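Long-range contacts in factor essential for expression of methicillin resistance (Staphylococcus aureus, PDB 1LRZ), which catalyses the addition of glycines 2 and 3 of the pentaglycine bridge of staphylococcal peptidoglycan, taking glycine from glycyl-tRNA: residues A[54-59]-A[74-79]; A[70-75]-A[106-111]; A[240-245]-A[308-313]; A[247-252]-A[295-300]. One frame throughout, in Å; residues are numbered along the deposited sequence.

Interaction 1: residues A[54-59]-A[74-79]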
loop_
_atom_site.group_PDB
_atom_site.type_symbol
_atom_site.label_atom_id
_atom_site.label_comp_id
_atom_site.label_asym_id
_atom_site.label_seq_id
_atom_site.Cartn_x
_atom_site.Cartn_y
_atom_site.Cartn_z
ATOM N N ALA A 54 23.665 9.535 -1.747
ATOM C CA ALA A 54 23.279 8.354 -0.966
ATOM C C ALA A 54 22.791 8.832 0.382
ATOM O O ALA A 54 23.306 9.813 0.920
ATOM C CB ALA A 54 24.459 7.409 -0.781
ATOM N N ALA A 55 21.800 8.145 0.935
ATOM C CA ALA A 55 21.260 8.543 2.228
ATOM C C ALA A 55 20.625 7.375 2.968
ATOM O O ALA A 55 20.236 6.371 2.366
ATOM C CB ALA A 55 20.210 9.648 2.033
ATOM N N CYS A 56 20.512 7.514 4.281
ATOM C CA CYS A 56 19.865 6.490 5.070
ATOM C C CYS A 56 19.483 7.008 6.428
ATOM O O CYS A 56 20.272 7.679 7.112
ATOM C CB CYS A 56 20.755 5.262 5.243
ATOM S SG CYS A 56 19.834 3.795 5.810
ATOM N N LEU A 57 18.244 6.722 6.794
ATOM C CA LEU A 57 17.747 7.088 8.097
ATOM C C LEU A 57 18.045 5.844 8.935
ATOM O O LEU A 57 17.711 4.723 8.543
ATOM C CB LEU A 57 16.248 7.372 8.029
ATOM C CG LEU A 57 15.524 7.677 9.339
ATOM C CD1 LEU A 57 14.164 8.288 9.013
ATOM C CD2 LEU A 57 15.345 6.405 10.154
ATOM N N LEU A 58 18.708 6.040 10.064
ATOM C CA LEU A 58 19.060 4.938 10.953
ATOM C C LEU A 58 18.449 5.198 12.314
ATOM O O LEU A 58 18.344 6.352 12.736
ATOM C CB LEU A 58 20.580 4.860 11.140
ATOM C CG LEU A 58 21.528 4.782 9.936
ATOM C CD1 LEU A 58 22.963 5.032 10.421
ATOM C CD2 LEU A 58 21.407 3.428 9.269
ATOM N N THR A 59 18.026 4.133 12.985
ATOM C CA THR A 59 17.498 4.262 14.332
ATOM C C THR A 59 18.346 3.337 15.196
ATOM O O THR A 59 18.828 2.301 14.736
ATOM C CB THR A 59 16.006 3.860 14.449
ATOM O OG1 THR A 59 15.791 2.603 13.795
ATOM C CG2 THR A 59 15.108 4.952 13.850
ATOM N N ARG A 74 14.774 -0.018 6.045
ATOM C CA ARG A 74 14.516 -0.202 4.608
ATOM C C ARG A 74 15.443 0.607 3.708
ATOM O O ARG A 74 15.231 0.693 2.492
ATOM C CB ARG A 74 13.057 0.148 4.270
ATOM C CG ARG A 74 12.078 -1.007 4.420
ATOM C CD ARG A 74 12.553 -2.185 3.616
ATOM N NE ARG A 74 11.548 -3.221 3.401
ATOM C CZ ARG A 74 11.839 -4.399 2.863
ATOM N NH1 ARG A 74 10.895 -5.311 2.673
ATOM N NH2 ARG A 74 13.098 -4.663 2.539
ATOM N N GLY A 75 16.464 1.209 4.306
ATOM C CA GLY A 75 17.415 1.986 3.531
ATOM C C GLY A 75 18.672 1.156 3.375
ATOM O O GLY A 75 18.689 0.007 3.800
ATOM N N PRO A 76 19.755 1.709 2.815
ATOM C CA PRO A 76 19.885 3.076 2.302
ATOM C C PRO A 76 19.302 3.313 0.912
ATOM O O PRO A 76 18.996 2.376 0.176
ATOM C CB PRO A 76 21.393 3.293 2.305
ATOM C CG PRO A 76 21.910 1.940 1.951
ATOM C CD PRO A 76 21.057 1.015 2.792
ATOM N N VAL A 77 19.151 4.585 0.571
ATOM C CA VAL A 77 18.669 4.979 -0.746
ATOM C C VAL A 77 19.972 5.361 -1.445
ATOM O O VAL A 77 20.686 6.259 -0.996
ATOM C CB VAL A 77 17.727 6.185 -0.650
ATOM C CG1 VAL A 77 17.193 6.538 -2.029
ATOM C CG2 VAL A 77 16.567 5.850 0.311
ATOM N N ILE A 78 20.290 4.656 -2.524
ATOM C CA ILE A 78 21.534 4.883 -3.236
ATOM C C ILE A 78 21.417 4.221 -4.610
ATOM O O ILE A 78 20.557 3.356 -4.817
ATOM C CB ILE A 78 22.693 4.249 -2.413
ATOM C CG1 ILE A 78 24.053 4.483 -3.074
ATOM C CG2 ILE A 78 22.450 2.760 -2.255
ATOM C CD1 ILE A 78 25.205 4.004 -2.199
ATOM N N ASP A 79 22.261 4.630 -5.551
ATOM C CA ASP A 79 22.239 4.026 -6.885
ATOM C C ASP A 79 22.898 2.653 -6.774
ATOM O O ASP A 79 24.132 2.545 -6.705
ATOM C CB ASP A 79 22.986 4.924 -7.883
ATOM C CG ASP A 79 23.275 4.228 -9.210
ATOM O OD1 ASP A 79 22.569 3.252 -9.549
ATOM O OD2 ASP A 79 24.203 4.676 -9.923
#
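Gly-75 is the first residue of segment 74-79 to meet the other strand: the sulfur of Cys-56 lies 3.8 Å from Gly-75 C. Cys-56 holds SG anti to its backbone N (chi1 -164°), which brings the sulfur beside the next residue too, with SG 3.6 Å from Pro-76 CA. The peptide bond leading into Pro-76 is cis, and Pro-76 CB lies 3.6 Å from Cys-56 CB and 3.3 Å from Ala-55 O. Val-77 supplies the regular pairing. Its N donates to Ala-55 O (2.8 Å, 164° at the hydrogen) and its O accepts from Ala-55 N (2.9 Å, 159°), which defines an antiparallel hydrogen-bonded pair. Val-77 O also receives a weaker CA-H...O contact from Ala-54 CA, beside the N-H bond. At Ile-78 the contact becomes apolar. CB, CG1 and CD1 all gather round Ala-54 CB, CG1 being the nearest at 3.7 Å.

These two strands form a beta hairpin, 52-63 with 67-78. Pro-76 and Ile-78 pack on helix 83-98, meeting Phe-89, Phe-90 and Leu-85. On the opposite face Ala-55 and Val-77 lie against helix 8-16, touching Phe-11, Phe-14 and Thr-15, while strand 39-46 bonds along the other edge of 52-63, so that the hairpin lies between helices 83-98 and 8-16.

Interaction 2: residues A[70-75]-A[106-111]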
loop_
_atom_site.group_PDB
_atom_site.type_symbol
_atom_site.label_atom_id
_atom_site.label_comp_id
_atom_site.label_asym_id
_atom_site.label_seq_id
_atom_site.Cartn_x
_atom_site.Cartn_y
_atom_site.Cartn_z
ATOM N N PHE A 70 21.618 -1.032 15.770
ATOM C CA PHE A 70 21.358 -0.081 14.685
ATOM C C PHE A 70 20.551 -0.764 13.567
ATOM O O PHE A 70 20.872 -1.885 13.150
ATOM C CB PHE A 70 22.675 0.475 14.116
ATOM C CG PHE A 70 23.153 1.734 14.801
ATOM C CD1 PHE A 70 23.809 1.672 16.028
ATOM C CD2 PHE A 70 22.952 2.984 14.210
ATOM C CE1 PHE A 70 24.259 2.845 16.663
ATOM C CE2 PHE A 70 23.395 4.155 14.831
ATOM C CZ PHE A 70 24.054 4.087 16.060
ATOM N N TYR A 71 19.513 -0.073 13.091
ATOM C CA TYR A 71 18.620 -0.574 12.038
ATOM C C TYR A 71 18.527 0.448 10.883
ATOM O O TYR A 71 18.333 1.644 11.129
ATOM C CB TYR A 71 17.231 -0.841 12.653
ATOM C CG TYR A 71 16.162 -1.255 11.657
ATOM C CD1 TYR A 71 16.375 -2.318 10.777
ATOM C CD2 TYR A 71 14.940 -0.574 11.588
ATOM C CE1 TYR A 71 15.405 -2.687 9.844
ATOM C CE2 TYR A 71 13.963 -0.935 10.661
ATOM C CZ TYR A 71 14.202 -1.987 9.792
ATOM O OH TYR A 71 13.259 -2.324 8.851
ATOM N N SER A 72 18.671 -0.013 9.634
ATOM C CA SER A 72 18.631 0.891 8.474
ATOM C C SER A 72 17.249 1.300 7.950
ATOM O O SER A 72 17.151 2.028 6.960
ATOM C CB SER A 72 19.444 0.305 7.313
ATOM O OG SER A 72 18.806 -0.840 6.771
ATOM N N ASN A 73 16.184 0.813 8.579
ATOM C CA ASN A 73 14.833 1.193 8.177
ATOM C C ASN A 73 14.522 1.128 6.673
ATOM O O ASN A 73 14.043 2.107 6.099
ATOM C CB ASN A 73 14.535 2.616 8.677
ATOM C CG ASN A 73 14.611 2.733 10.199
ATOM O OD1 ASN A 73 15.703 2.767 10.784
ATOM N ND2 ASN A 73 13.454 2.788 10.847
ATOM N N ARG A 74 14.774 -0.018 6.045
ATOM C CA ARG A 74 14.516 -0.202 4.608
ATOM C C ARG A 74 15.443 0.607 3.708
ATOM O O ARG A 74 15.231 0.693 2.492
ATOM C CB ARG A 74 13.057 0.148 4.270
ATOM C CG ARG A 74 12.078 -1.007 4.420
ATOM C CD ARG A 74 12.553 -2.185 3.616
ATOM N NE ARG A 74 11.548 -3.221 3.401
ATOM C CZ ARG A 74 11.839 -4.399 2.863
ATOM N NH1 ARG A 74 10.895 -5.311 2.673
ATOM N NH2 ARG A 74 13.098 -4.663 2.539
ATOM N N GLY A 75 16.464 1.209 4.306
ATOM C CA GLY A 75 17.415 1.986 3.531
ATOM C C GLY A 75 18.672 1.156 3.375
ATOM O O GLY A 75 18.689 0.007 3.800
ATOM N N HIS A 106 21.851 -3.921 11.487
ATOM C CA HIS A 106 20.844 -4.651 10.734
ATOM C C HIS A 106 20.350 -3.825 9.533
ATOM O O HIS A 106 19.832 -2.719 9.707
ATOM C CB HIS A 106 19.678 -4.968 11.688
ATOM C CG HIS A 106 18.493 -5.604 11.034
ATOM N ND1 HIS A 106 17.262 -5.681 11.656
ATOM C CD2 HIS A 106 18.339 -6.181 9.819
ATOM C CE1 HIS A 106 16.402 -6.278 10.847
ATOM N NE2 HIS A 106 17.032 -6.590 9.727
ATOM N N ILE A 107 20.533 -4.348 8.322
ATOM C CA ILE A 107 20.070 -3.651 7.120
ATOM C C ILE A 107 19.054 -4.499 6.336
ATOM O O ILE A 107 19.159 -5.729 6.279
ATOM C CB ILE A 107 21.232 -3.290 6.165
ATOM C CG1 ILE A 107 21.923 -4.568 5.683
ATOM C CG2 ILE A 107 22.242 -2.367 6.881
ATOM C CD1 ILE A 107 22.876 -4.359 4.512
ATOM N N ASP A 108 18.065 -3.832 5.747
ATOM C CA ASP A 108 17.046 -4.501 4.943
ATOM C C ASP A 108 16.719 -3.580 3.760
ATOM O O ASP A 108 15.635 -3.002 3.665
ATOM C CB ASP A 108 15.796 -4.838 5.798
ATOM C CG ASP A 108 15.168 -3.625 6.478
ATOM O OD1 ASP A 108 14.066 -3.783 7.039
ATOM O OD2 ASP A 108 15.745 -2.524 6.470
ATOM N N PRO A 109 17.687 -3.433 2.836
ATOM C CA PRO A 109 17.549 -2.584 1.651
ATOM C C PRO A 109 16.351 -2.913 0.774
ATOM O O PRO A 109 16.012 -4.080 0.554
ATOM C CB PRO A 109 18.887 -2.770 0.926
ATOM C CG PRO A 109 19.268 -4.147 1.284
ATOM C CD PRO A 109 18.912 -4.248 2.755
ATOM N N TYR A 110 15.714 -1.851 0.300
ATOM C CA TYR A 110 14.542 -1.915 -0.574
ATOM C C TYR A 110 15.154 -2.157 -1.954
ATOM O O TYR A 110 15.168 -1.275 -2.812
ATOM C CB TYR A 110 13.826 -0.560 -0.521
ATOM C CG TYR A 110 12.389 -0.557 -1.014
ATOM C CD1 TYR A 110 11.729 0.650 -1.246
ATOM C CD2 TYR A 110 11.685 -1.748 -1.223
ATOM C CE1 TYR A 110 10.405 0.688 -1.664
ATOM C CE2 TYR A 110 10.344 -1.723 -1.657
ATOM C CZ TYR A 110 9.715 -0.499 -1.867
ATOM O OH TYR A 110 8.400 -0.443 -2.252
ATOM N N LEU A 111 15.674 -3.369 -2.137
ATOM C CA LEU A 111 16.376 -3.767 -3.354
ATOM C C LEU A 111 15.810 -5.060 -3.934
ATOM O O LEU A 111 15.906 -6.110 -3.306
ATOM C CB LEU A 111 17.861 -3.983 -3.005
ATOM C CG LEU A 111 18.832 -4.408 -4.108
ATOM C CD1 LEU A 111 18.877 -3.322 -5.163
ATOM C CD2 LEU A 111 20.233 -4.640 -3.518
HETATM O O HOH W 1 15.416 -6.364 1.747
#
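Tyr-71 lays CD1 over one face of the His-106 imidazole, 3.5 Å above its plane and offset toward the rim. The two side chains run side by side in the same direction, but their rings are inclined by 44°. The imidazole has its own polar partners, Tyr-69 OH at ND1 and Asp-396 at NE2. Tyr-71 OH reaches Asp-108 OD1, which lies in the ring plane; the modelled 2.5 Å is very short and doubtful. The other oxygen, OD2, accepts from Arg-74 N at 2.7 Å on its syn side, 31° out of the carboxylate plane. One carboxylate thus joins the tyrosine to the type I' turn from Ser-72 to Gly-75.

That turn interrupts strand 67-78, the first of a beta-alpha-beta unit with helix 83-98 and strand 102-107. Parallel bonds run from His-106 N to Phe-70 O (2.8 Å) and Ser-72 N to His-106 O (2.9 Å). Ser-72 OG accepts from Asp-108 N (3.2 Å) while donating to Gly-75 O. The bend at chi2 (-54°) sets Arg-74 CD beside Asp-108 O, and Arg-74 NH2 donates to it at 3.2 Å, from above the carbonyl plane. A water donates to Pro-109 O and weakly accepts from NH2.

Interaction 3: residues A[240-245]-A[308-313]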
loop_
_atom_site.group_PDB
_atom_site.type_symbol
_atom_site.label_atom_id
_atom_site.label_comp_id
_atom_site.label_asym_id
_atom_site.label_seq_id
_atom_site.Cartn_x
_atom_site.Cartn_y
_atom_site.Cartn_z
ATOM N N LEU A 240 -12.124 5.974 3.058
ATOM C CA LEU A 240 -13.220 5.189 3.612
ATOM C C LEU A 240 -14.322 5.107 2.551
ATOM O O LEU A 240 -14.790 6.137 2.052
ATOM C CB LEU A 240 -13.807 5.852 4.873
ATOM C CG LEU A 240 -15.192 5.276 5.260
ATOM C CD1 LEU A 240 -15.008 3.886 5.875
ATOM C CD2 LEU A 240 -15.936 6.198 6.232
ATOM N N ALA A 241 -14.713 3.888 2.189
ATOM C CA ALA A 241 -15.794 3.695 1.232
ATOM C C ALA A 241 -17.014 3.637 2.138
ATOM O O ALA A 241 -16.976 2.985 3.195
ATOM C CB ALA A 241 -15.622 2.368 0.485
ATOM N N TYR A 242 -18.092 4.299 1.736
ATOM C CA TYR A 242 -19.282 4.332 2.570
ATOM C C TYR A 242 -20.533 4.678 1.772
ATOM O O TYR A 242 -20.467 5.061 0.604
ATOM C CB TYR A 242 -19.095 5.390 3.650
ATOM C CG TYR A 242 -19.103 6.784 3.066
ATOM C CD1 TYR A 242 -20.291 7.518 2.982
ATOM C CD2 TYR A 242 -17.941 7.338 2.517
ATOM C CE1 TYR A 242 -20.327 8.769 2.366
ATOM C CE2 TYR A 242 -17.965 8.588 1.893
ATOM C CZ TYR A 242 -19.162 9.298 1.822
ATOM O OH TYR A 242 -19.198 10.530 1.208
ATOM N N ILE A 243 -21.676 4.549 2.428
ATOM C CA ILE A 243 -22.938 4.890 1.806
ATOM C C ILE A 243 -23.623 5.907 2.704
ATOM O O ILE A 243 -23.716 5.699 3.913
ATOM C CB ILE A 243 -23.872 3.674 1.693
ATOM C CG1 ILE A 243 -23.253 2.613 0.776
ATOM C CG2 ILE A 243 -25.239 4.127 1.175
ATOM C CD1 ILE A 243 -24.069 1.326 0.692
ATOM N N ASN A 244 -24.069 7.006 2.104
ATOM C CA ASN A 244 -24.815 8.051 2.799
ATOM C C ASN A 244 -26.232 7.710 2.343
ATOM O O ASN A 244 -26.578 7.924 1.182
ATOM C CB ASN A 244 -24.409 9.436 2.281
ATOM C CG ASN A 244 -25.215 10.556 2.913
ATOM O OD1 ASN A 244 -24.664 11.596 3.288
ATOM N ND2 ASN A 244 -26.523 10.354 3.029
ATOM N N PHE A 245 -27.049 7.167 3.237
ATOM C CA PHE A 245 -28.379 6.763 2.815
ATOM C C PHE A 245 -29.314 7.845 2.301
ATOM O O PHE A 245 -30.017 7.613 1.321
ATOM C CB PHE A 245 -29.024 5.906 3.902
ATOM C CG PHE A 245 -28.389 4.545 4.025
ATOM C CD1 PHE A 245 -27.654 4.199 5.151
ATOM C CD2 PHE A 245 -28.461 3.635 2.968
ATOM C CE1 PHE A 245 -26.990 2.974 5.229
ATOM C CE2 PHE A 245 -27.800 2.407 3.034
ATOM C CZ PHE A 245 -27.060 2.079 4.172
ATOM N N GLY A 308 -27.870 3.890 10.838
ATOM C CA GLY A 308 -27.712 5.333 10.837
ATOM C C GLY A 308 -27.564 5.791 9.398
ATOM O O GLY A 308 -27.570 4.961 8.492
ATOM N N ASN A 309 -27.406 7.089 9.161
ATOM C CA ASN A 309 -27.312 7.550 7.784
ATOM C C ASN A 309 -26.011 7.232 7.043
ATOM O O ASN A 309 -25.999 7.232 5.812
ATOM C CB ASN A 309 -27.595 9.046 7.690
ATOM C CG ASN A 309 -27.807 9.493 6.261
ATOM O OD1 ASN A 309 -27.082 10.346 5.748
ATOM N ND2 ASN A 309 -28.796 8.907 5.602
ATOM N N GLU A 310 -24.920 6.988 7.768
ATOM C CA GLU A 310 -23.669 6.639 7.094
ATOM C C GLU A 310 -23.233 5.226 7.424
ATOM O O GLU A 310 -22.999 4.891 8.584
ATOM C CB GLU A 310 -22.504 7.575 7.443
ATOM C CG GLU A 310 -21.268 7.219 6.584
ATOM C CD GLU A 310 -20.014 8.029 6.885
ATOM O OE1 GLU A 310 -19.332 7.752 7.901
ATOM O OE2 GLU A 310 -19.701 8.935 6.091
ATOM N N LEU A 311 -23.126 4.397 6.393
ATOM C CA LEU A 311 -22.688 3.026 6.582
ATOM C C LEU A 311 -21.275 2.869 6.029
ATOM O O LEU A 311 -21.062 2.903 4.811
ATOM C CB LEU A 311 -23.620 2.043 5.869
ATOM C CG LEU A 311 -23.218 0.580 6.095
ATOM C CD1 LEU A 311 -23.353 0.250 7.575
ATOM C CD2 LEU A 311 -24.080 -0.355 5.257
ATOM N N PRO A 312 -20.283 2.734 6.920
ATOM C CA PRO A 312 -18.899 2.565 6.467
ATOM C C PRO A 312 -18.787 1.115 6.027
ATOM O O PRO A 312 -19.246 0.228 6.747
ATOM C CB PRO A 312 -18.084 2.866 7.720
ATOM C CG PRO A 312 -18.977 2.369 8.822
ATOM C CD PRO A 312 -20.354 2.846 8.391
ATOM N N ILE A 313 -18.201 0.861 4.858
ATOM C CA ILE A 313 -18.102 -0.519 4.389
ATOM C C ILE A 313 -16.698 -1.057 4.096
ATOM O O ILE A 313 -16.501 -2.271 4.019
ATOM C CB ILE A 313 -18.992 -0.723 3.161
ATOM C CG1 ILE A 313 -18.577 0.231 2.043
ATOM C CG2 ILE A 313 -20.458 -0.465 3.552
ATOM C CD1 ILE A 313 -19.241 -0.085 0.712
#
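One face of the Tyr-242 ring is met by Glu-310 OE2, 3.5 Å above the plane and offset toward the rim, its carboxylate turned 50° from the ring. Glu-310 CG is anti to the backbone N (chi1 -174°), which sets it 3.7 Å from Tyr-242 CD1. OE2 is also salt-bridged to Arg-194, which probably offsets part of the carboxylate's charge over the ring. In the plane, at the ring's edge, stands Leu-240 O. The Phe-245 ring has Ile-243 CG2 on one face and Gly-308 O near its plane at the edge, 3.4 Å from Phe-245 CD1; Leu-311 CB approaches Phe-245 CE1 obliquely at 3.6 Å. The Asn-244 and Asn-309 amide planes stand almost perpendicular, 84° apart.

The backbones pair in a ladder: Ile-243 N donates to Leu-311 O (3.0 Å) and Leu-311 N to Ile-243 O (2.9 Å). Ile-313 N to Ala-241 O and Phe-245 N to Asn-309 O extend it either way. Asn-244 occupies the N-cap of the outgoing helix, and Gly-308 leaves the returning one with positive phi. This antiparallel pair is the base of the two-helix arm of FemA, where helices 245-272 and 277-307 leave and rejoin the sheet.

Interaction 4: residues A[247-252]-A[295-300]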
loop_
_atom_site.group_PDB
_atom_site.type_symbol
_atom_site.label_atom_id
_atom_site.label_comp_id
_atom_site.label_asym_id
_atom_site.label_seq_id
_atom_site.Cartn_x
_atom_site.Cartn_y
_atom_site.Cartn_z
ATOM N N GLU A 247 -28.566 10.492 0.631
ATOM C CA GLU A 247 -28.164 10.793 -0.737
ATOM C C GLU A 247 -28.426 9.602 -1.656
ATOM O O GLU A 247 -28.839 9.768 -2.804
ATOM C CB GLU A 247 -26.683 11.185 -0.771
ATOM C CG GLU A 247 -26.345 12.342 0.180
ATOM C CD GLU A 247 -24.917 12.837 0.033
ATOM O OE1 GLU A 247 -23.990 11.997 0.002
ATOM O OE2 GLU A 247 -24.720 14.070 -0.041
ATOM N N TYR A 248 -28.192 8.401 -1.141
ATOM C CA TYR A 248 -28.407 7.176 -1.910
ATOM C C TYR A 248 -29.891 7.046 -2.277
ATOM O O TYR A 248 -30.251 6.876 -3.448
ATOM C CB TYR A 248 -27.957 5.982 -1.067
ATOM C CG TYR A 248 -28.182 4.621 -1.681
ATOM C CD1 TYR A 248 -27.671 4.299 -2.937
ATOM C CD2 TYR A 248 -28.835 3.625 -0.962
ATOM C CE1 TYR A 248 -27.802 3.006 -3.452
ATOM C CE2 TYR A 248 -28.968 2.344 -1.460
ATOM C CZ TYR A 248 -28.450 2.034 -2.701
ATOM O OH TYR A 248 -28.565 0.743 -3.166
ATOM N N ILE A 249 -30.746 7.140 -1.266
ATOM C CA ILE A 249 -32.182 7.038 -1.471
ATOM C C ILE A 249 -32.677 8.152 -2.392
ATOM O O ILE A 249 -33.570 7.926 -3.208
ATOM C CB ILE A 249 -32.931 7.082 -0.118
ATOM C CG1 ILE A 249 -32.492 5.889 0.741
ATOM C CG2 ILE A 249 -34.438 7.048 -0.348
ATOM C CD1 ILE A 249 -32.965 5.944 2.197
ATOM N N LYS A 250 -32.094 9.345 -2.281
ATOM C CA LYS A 250 -32.501 10.452 -3.145
ATOM C C LYS A 250 -32.219 10.107 -4.599
ATOM O O LYS A 250 -33.077 10.296 -5.465
ATOM C CB LYS A 250 -31.759 11.743 -2.786
ATOM C CG LYS A 250 -31.991 12.865 -3.801
ATOM C CD LYS A 250 -31.242 14.146 -3.442
ATOM C CE LYS A 250 -31.666 15.299 -4.357
ATOM N NZ LYS A 250 -30.990 16.586 -4.021
ATOM N N GLU A 251 -31.007 9.615 -4.865
ATOM C CA GLU A 251 -30.608 9.224 -6.216
ATOM C C GLU A 251 -31.550 8.154 -6.770
ATOM O O GLU A 251 -31.959 8.215 -7.925
ATOM C CB GLU A 251 -29.175 8.677 -6.211
ATOM C CG GLU A 251 -28.075 9.739 -6.153
ATOM C CD GLU A 251 -26.727 9.185 -5.672
ATOM O OE1 GLU A 251 -26.360 8.052 -6.068
ATOM O OE2 GLU A 251 -26.030 9.892 -4.903
ATOM N N LEU A 252 -31.884 7.168 -5.946
ATOM C CA LEU A 252 -32.776 6.100 -6.389
ATOM C C LEU A 252 -34.153 6.644 -6.754
ATOM O O LEU A 252 -34.775 6.192 -7.720
ATOM C CB LEU A 252 -32.911 5.022 -5.311
ATOM C CG LEU A 252 -31.689 4.115 -5.124
ATOM C CD1 LEU A 252 -31.852 3.271 -3.871
ATOM C CD2 LEU A 252 -31.510 3.229 -6.356
ATOM N N GLN A 295 -37.005 -2.320 -4.407
ATOM C CA GLN A 295 -36.336 -3.138 -3.409
ATOM C C GLN A 295 -35.057 -2.464 -2.940
ATOM O O GLN A 295 -34.689 -2.584 -1.776
ATOM C CB GLN A 295 -36.019 -4.534 -3.958
ATOM C CG GLN A 295 -37.248 -5.422 -4.075
ATOM C CD GLN A 295 -36.933 -6.821 -4.581
ATOM O OE1 GLN A 295 -36.127 -7.549 -3.985
ATOM N NE2 GLN A 295 -37.577 -7.211 -5.685
ATOM N N LYS A 296 -34.376 -1.753 -3.834
ATOM C CA LYS A 296 -33.150 -1.069 -3.420
ATOM C C LYS A 296 -33.499 0.024 -2.413
ATOM O O LYS A 296 -32.802 0.205 -1.411
ATOM C CB LYS A 296 -32.435 -0.438 -4.615
ATOM C CG LYS A 296 -31.540 -1.373 -5.408
ATOM C CD LYS A 296 -30.799 -0.548 -6.450
ATOM C CE LYS A 296 -30.059 -1.393 -7.455
ATOM N NZ LYS A 296 -29.639 -0.543 -8.607
ATOM N N ILE A 297 -34.578 0.754 -2.686
ATOM C CA ILE A 297 -35.017 1.818 -1.792
ATOM C C ILE A 297 -35.384 1.229 -0.431
ATOM O O ILE A 297 -34.939 1.727 0.608
ATOM C CB ILE A 297 -36.221 2.591 -2.397
ATOM C CG1 ILE A 297 -35.749 3.381 -3.629
ATOM C CG2 ILE A 297 -36.821 3.529 -1.361
ATOM C CD1 ILE A 297 -36.846 4.120 -4.377
ATOM N N GLU A 298 -36.166 0.153 -0.434
ATOM C CA GLU A 298 -36.562 -0.491 0.814
ATOM C C GLU A 298 -35.332 -0.964 1.587
ATOM O O GLU A 298 -35.275 -0.810 2.803
ATOM C CB GLU A 298 -37.482 -1.682 0.543
ATOM C CG GLU A 298 -38.675 -1.334 -0.326
ATOM C CD GLU A 298 -39.651 -2.492 -0.486
ATOM O OE1 GLU A 298 -39.195 -3.642 -0.698
ATOM O OE2 GLU A 298 -40.877 -2.241 -0.410
ATOM N N GLU A 299 -34.347 -1.541 0.898
ATOM C CA GLU A 299 -33.140 -1.999 1.594
ATOM C C GLU A 299 -32.401 -0.803 2.194
ATOM O O GLU A 299 -31.901 -0.872 3.312
ATOM C CB GLU A 299 -32.178 -2.744 0.657
ATOM C CG GLU A 299 -30.921 -3.254 1.396
ATOM C CD GLU A 299 -29.816 -3.784 0.472
ATOM O OE1 GLU A 299 -28.870 -4.430 0.986
ATOM O OE2 GLU A 299 -29.880 -3.548 -0.757
ATOM N N GLY A 300 -32.334 0.292 1.443
ATOM C CA GLY A 300 -31.657 1.478 1.935
ATOM C C GLY A 300 -32.299 2.012 3.205
ATOM O O GLY A 300 -31.612 2.355 4.177
HETATM O O HOH W 2 -30.183 -0.663 -1.499
#
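Tyr-248 sends its hydroxyl toward the opposite helix and reaches it through a water. OH donates to the water at 2.7 Å, and the water donates in turn to Lys-296 O (2.8 Å) and to Glu-299 OE2 (3.0 Å). The water lies in the plane of the ring at its edge, and Gly-300 CA also meets the edge, near the plane. CG is anti to the backbone N (chi1 177°), on the side from which the ring extends toward helix 277-307. Next along the segment, Ile-249 points its CD1 at the backbone of Gly-300, 4.1 Å from Gly-300 C, and its CG2 faces Ile-297 CG2 more loosely.

The segments run antiparallel, 163° between their directions, with axes 9.8 Å apart at closest approach. They belong to the long helices 245-272 and 277-307, the helical arm of FemA, which resembles the coiled-coil arm of seryl-tRNA synthetase and may assist tRNA binding. The touching residues 248, 249 and 252 form a stripe that meets a like stripe of 296, 297 and 300.

Leu-252 comes last. Its CB packs on Ile-297 CG1 (3.7 Å), while CD1 rests on Lys-296 CB (3.8 Å) and also over one face of the Tyr-248 ring, offset toward the rim. Its other methyl, CD2, meets Lys-296 CD at 3.8 Å, where the leucine and the extended lysine chain cross at about a right angle.

From the N terminus, interaction 1 comes first and closes the hairpin of strands 52-63 and 67-78. Interaction 2 begins on the strand where interaction 1 ends, sharing Arg-74 and Gly-75, and closes the crossover through helix 83-98. Their centres are 7 Å apart, and together they join three neighbouring strands of one sheet. Interaction 3 starts much later, on the other side of the chain's centre; its nearest atoms are about 22 Å from those of interaction 2. It ties strands 236-244 and 310-320 of a second sheet, and interaction 4 is nested within its loop, pairing the two arm helices. Phe-245 CD2 packs 3.6 Å from Gly-300 O where they meet.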